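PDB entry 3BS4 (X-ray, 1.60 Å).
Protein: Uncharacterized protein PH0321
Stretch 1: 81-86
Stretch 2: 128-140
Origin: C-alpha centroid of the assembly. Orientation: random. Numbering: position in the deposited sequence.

Stretch 1 81-86: NHRLAI
Stretch 2, residues 128-140: KVWMDLNLFEGRE

The contact joins the lead-in to a strand with the end of a helix and the loop that follows it, in one chain, and buries 362 Å² counted over both sides. In stretch 1, Asn81 has just left a helix (phi/psi -96/12), His82 takes a left-handed conformation (68/19), Arg83 goes back to negative phi (-87/-34), and Leu84 to Ile86 run extended near -120/133. In stretch 2 a helix that begins earlier in the chain runs through Lys128 to Asp132. Leu133 follows at -83/-2, and Asn134, at 61/38, closes the turn as a Schellman motif, with Asn134 N bonded to Met131 O (2.9 Å) and Leu135 N to Trp130 O (2.8 Å). The CA atoms of His82 and Trp130 lie 7.4 Å apart, and those of Arg83 and Leu135 lie 8.2 Å apart.

His82 has the largest covered area, and it works with both backbone and side chain. Its carbonyl accepts the one hydrogen bond that crosses the contact, from Trp130 NE1 to His82 O at 2.7 Å with an N-H...acceptor angle of 142°. The oxygen sits at the edge of the indole, near its plane, as suits an N-H lying in the ring plane. The His82 CA-to-CB bond points toward stretch 2, and with chi1 -68° (m) and chi2 116° the imidazole lies against Leu133 and Val129 while remaining exposed. Leu133 CD1 packs over one face of the His82 ring as a CH-pi contact, 3.9 Å from the ring centroid and 25° off the normal. Val129 CG1 approaches His82 CD2 obliquely at 4.0 Å, while Leu135 CD1 reaches His82 CB at 3.7 Å. Both leucines are m,t (Leu133 -55°/-178°, Leu135 -71°/171°), and Val129 is t.

The CA-to-CB bond of Trp130 points sideways to stretch 1, yet chi1 -75° (m) and chi2 -35° bring the end of the side chain nearer. Besides donating from NE1, the buried indole places Trp130 CZ2 3.9 Å from Ala85 CB, an apolar contact with Ala85, whose CA-to-CB bond points toward stretch 2. Leu84, its neighbour, points away, as strand alternation dictates. One ring thus meets a polar loop carbonyl and a strand methyl.

Arg83 starts with CB directed away, but chi1 -61° (m), chi2 -56° (m), chi3 -160° (t) and chi4 -84° bring its end nearer. Arg83 NH1 donates back to Asn81 O at 2.9 Å (131°), and Leu135 CD2 lies 4.3 Å from Arg83 NH1. Arg139 CZ lies over one face of the Arg83 guanidinium, and Arg83 NH2 to Arg139 NH2 is 3.2 Å: two donors of like charge, not a hydrogen bond. Both NH2 groups are hydrogen-bonded elsewhere in the structure. Arg139 ends a type II turn from Phe136, with Gly138 at 75/8 and Arg139 N bonded to Phe136 O (3.0 Å). Its extended m,t,t side chain, chi4 87°, donates from Arg139 NH1 to Leu135 O at 3.0 Å (159°). The rule to read here is that each guanidinium also bonds to a carbonyl of its own stretch.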

# COMPACT_ATOMS: atom_id res chain seq x y z
N ASN A 81 -2.72 20.31 -1.79
CA ASN A 81 -4.17 20.39 -1.75
C ASN A 81 -4.79 19.42 -0.75
O ASN A 81 -6.00 19.21 -0.75
CB ASN A 81 -4.77 20.23 -3.15
CG ASN A 81 -4.54 21.48 -4.02
OD1 ASN A 81 -5.27 22.47 -3.90
ND2 ASN A 81 -3.50 21.46 -4.86
N HIS A 82 -3.95 18.83 0.10
CA HIS A 82 -4.39 18.04 1.27
C HIS A 82 -5.08 16.73 0.92
O HIS A 82 -5.79 16.17 1.75
CB HIS A 82 -5.28 18.90 2.20
CG HIS A 82 -4.52 19.99 2.89
ND1 HIS A 82 -4.78 21.33 2.67
CD2 HIS A 82 -3.48 19.94 3.76
CE1 HIS A 82 -3.94 22.06 3.39
NE2 HIS A 82 -3.15 21.24 4.06
N ARG A 83 -4.88 16.24 -0.31
CA ARG A 83 -5.48 14.98 -0.73
C ARG A 83 -4.58 13.80 -0.38
O ARG A 83 -5.07 12.70 -0.10
CB ARG A 83 -5.71 14.96 -2.25
CG ARG A 83 -6.67 16.06 -2.73
CD ARG A 83 -8.00 15.97 -2.01
NE ARG A 83 -9.06 16.67 -2.75
CZ ARG A 83 -9.31 17.98 -2.68
NH1 ARG A 83 -8.59 18.77 -1.89
NH2 ARG A 83 -10.30 18.49 -3.39
N LEU A 84 -3.28 14.04 -0.43
CA LEU A 84 -2.27 13.00 -0.18
C LEU A 84 -1.45 13.35 1.06
O LEU A 84 -1.02 14.50 1.22
CB LEU A 84 -1.37 12.90 -1.41
CG LEU A 84 -0.15 11.98 -1.35
CD1 LEU A 84 -0.60 10.52 -1.13
CD2 LEU A 84 0.68 12.14 -2.62
N ALA A 85 -1.25 12.36 1.94
CA ALA A 85 -0.33 12.49 3.08
C ALA A 85 0.74 11.43 2.91
O ALA A 85 0.41 10.30 2.56
CB ALA A 85 -1.06 12.30 4.39
N ILE A 86 1.99 11.80 3.14
CA ILE A 86 3.09 10.83 3.03
C ILE A 86 3.83 10.78 4.34
O ILE A 86 4.23 11.83 4.87
CB ILE A 86 4.08 11.16 1.88
CG1 ILE A 86 3.35 11.16 0.53
CG2 ILE A 86 5.24 10.16 1.87
CD1 ILE A 86 4.19 11.57 -0.67
N LYS A 128 -6.48 14.51 11.65
CA LYS A 128 -7.02 15.74 12.29
C LYS A 128 -7.12 16.86 11.25
O LYS A 128 -8.10 17.62 11.25
CB LYS A 128 -6.15 16.16 13.48
CG LYS A 128 -6.74 17.29 14.35
CD LYS A 128 -5.80 17.59 15.53
CE LYS A 128 -6.45 18.53 16.55
NZ LYS A 128 -7.79 18.02 16.95
N VAL A 129 -6.12 16.96 10.38
CA VAL A 129 -6.17 17.96 9.30
C VAL A 129 -7.36 17.67 8.38
O VAL A 129 -8.15 18.56 8.07
CB VAL A 129 -4.85 18.05 8.48
CG1 VAL A 129 -4.97 19.06 7.36
CG2 VAL A 129 -3.66 18.40 9.39
N TRP A 130 -7.47 16.42 7.92
CA TRP A 130 -8.58 16.06 7.04
C TRP A 130 -9.92 16.35 7.68
O TRP A 130 -10.85 16.84 7.01
CB TRP A 130 -8.51 14.59 6.66
CG TRP A 130 -7.44 14.29 5.64
CD1 TRP A 130 -7.04 15.09 4.61
CD2 TRP A 130 -6.69 13.07 5.51
NE1 TRP A 130 -6.07 14.46 3.86
CE2 TRP A 130 -5.84 13.21 4.40
CE3 TRP A 130 -6.65 11.88 6.24
CZ2 TRP A 130 -4.95 12.21 3.99
CZ3 TRP A 130 -5.76 10.88 5.84
CH2 TRP A 130 -4.93 11.05 4.73
N MET A 131 -10.04 16.02 8.97
CA MET A 131 -11.32 16.23 9.66
C MET A 131 -11.61 17.73 9.82
O MET A 131 -12.75 18.18 9.58
CB MET A 131 -11.37 15.51 11.02
CG MET A 131 -12.76 15.58 11.69
SD MET A 131 -14.14 14.79 10.79
CE MET A 131 -13.57 13.11 10.89
N ASP A 132 -10.59 18.49 10.22
CA ASP A 132 -10.78 19.95 10.38
C ASP A 132 -11.28 20.59 9.08
O ASP A 132 -12.15 21.47 9.10
CB ASP A 132 -9.49 20.64 10.82
CG ASP A 132 -9.17 20.44 12.29
OD1 ASP A 132 -9.93 19.76 13.04
OD2 ASP A 132 -8.12 20.96 12.72
N LEU A 133 -10.73 20.16 7.95
CA LEU A 133 -11.11 20.71 6.65
C LEU A 133 -12.37 20.08 6.07
O LEU A 133 -12.83 20.48 4.98
CB LEU A 133 -9.93 20.63 5.68
CG LEU A 133 -8.61 21.27 6.12
CD1 LEU A 133 -7.52 21.13 5.02
CD2 LEU A 133 -8.76 22.77 6.50
N ASN A 134 -12.92 19.10 6.79
CA ASN A 134 -14.11 18.33 6.36
C ASN A 134 -13.88 17.58 5.05
O ASN A 134 -14.78 17.46 4.20
CB ASN A 134 -15.38 19.21 6.28
CG ASN A 134 -16.65 18.38 6.19
OD1 ASN A 134 -16.85 17.45 6.98
ND2 ASN A 134 -17.50 18.68 5.22
N LEU A 135 -12.67 17.05 4.89
CA LEU A 135 -12.31 16.42 3.64
C LEU A 135 -12.73 14.96 3.56
O LEU A 135 -12.70 14.40 2.47
CB LEU A 135 -10.82 16.58 3.32
CG LEU A 135 -10.40 18.01 2.93
CD1 LEU A 135 -8.89 18.12 2.84
CD2 LEU A 135 -11.06 18.44 1.61
N PHE A 136 -13.12 14.34 4.67
CA PHE A 136 -13.62 12.96 4.58
C PHE A 136 -14.97 12.89 3.87
O PHE A 136 -15.29 11.90 3.22
CB PHE A 136 -13.76 12.30 5.95
CG PHE A 136 -12.45 11.99 6.63
CD1 PHE A 136 -11.70 10.87 6.27
CD2 PHE A 136 -12.00 12.78 7.68
CE1 PHE A 136 -10.51 10.57 6.94
CE2 PHE A 136 -10.82 12.48 8.35
CZ PHE A 136 -10.08 11.37 7.97
N GLU A 137 -15.75 13.97 3.99
CA GLU A 137 -17.09 14.01 3.42
C GLU A 137 -17.10 13.73 1.93
O GLU A 137 -16.46 14.43 1.16
CB GLU A 137 -17.73 15.36 3.72
CG GLU A 137 -18.92 15.72 2.82
CD GLU A 137 -20.12 14.83 3.06
OE1 GLU A 137 -20.44 14.54 4.24
OE2 GLU A 137 -20.76 14.41 2.06
N GLY A 138 -17.81 12.67 1.53
CA GLY A 138 -17.96 12.30 0.12
C GLY A 138 -16.73 11.64 -0.49
O GLY A 138 -16.68 11.41 -1.70
N ARG A 139 -15.75 11.33 0.36
CA ARG A 139 -14.51 10.70 -0.08
C ARG A 139 -14.28 9.38 0.62
O ARG A 139 -14.86 9.11 1.68
CB ARG A 139 -13.30 11.61 0.18
CG ARG A 139 -13.27 12.78 -0.75
CD ARG A 139 -12.02 13.61 -0.58
NE ARG A 139 -12.09 14.75 -1.48
CZ ARG A 139 -12.69 15.90 -1.17
NH1 ARG A 139 -13.20 16.08 0.04
NH2 ARG A 139 -12.75 16.88 -2.08
N GLU A 140 -13.48 8.53 -0.01
CA GLU A 140 -12.94 7.36 0.64
C GLU A 140 -11.48 7.62 1.03
O GLU A 140 -10.79 8.40 0.37
CB GLU A 140 -13.04 6.13 -0.26
CG GLU A 140 -14.46 5.59 -0.40
CD GLU A 140 -15.05 5.08 0.90
OE1 GLU A 140 -14.30 4.65 1.81
OE2 GLU A 140 -16.30 5.11 1.03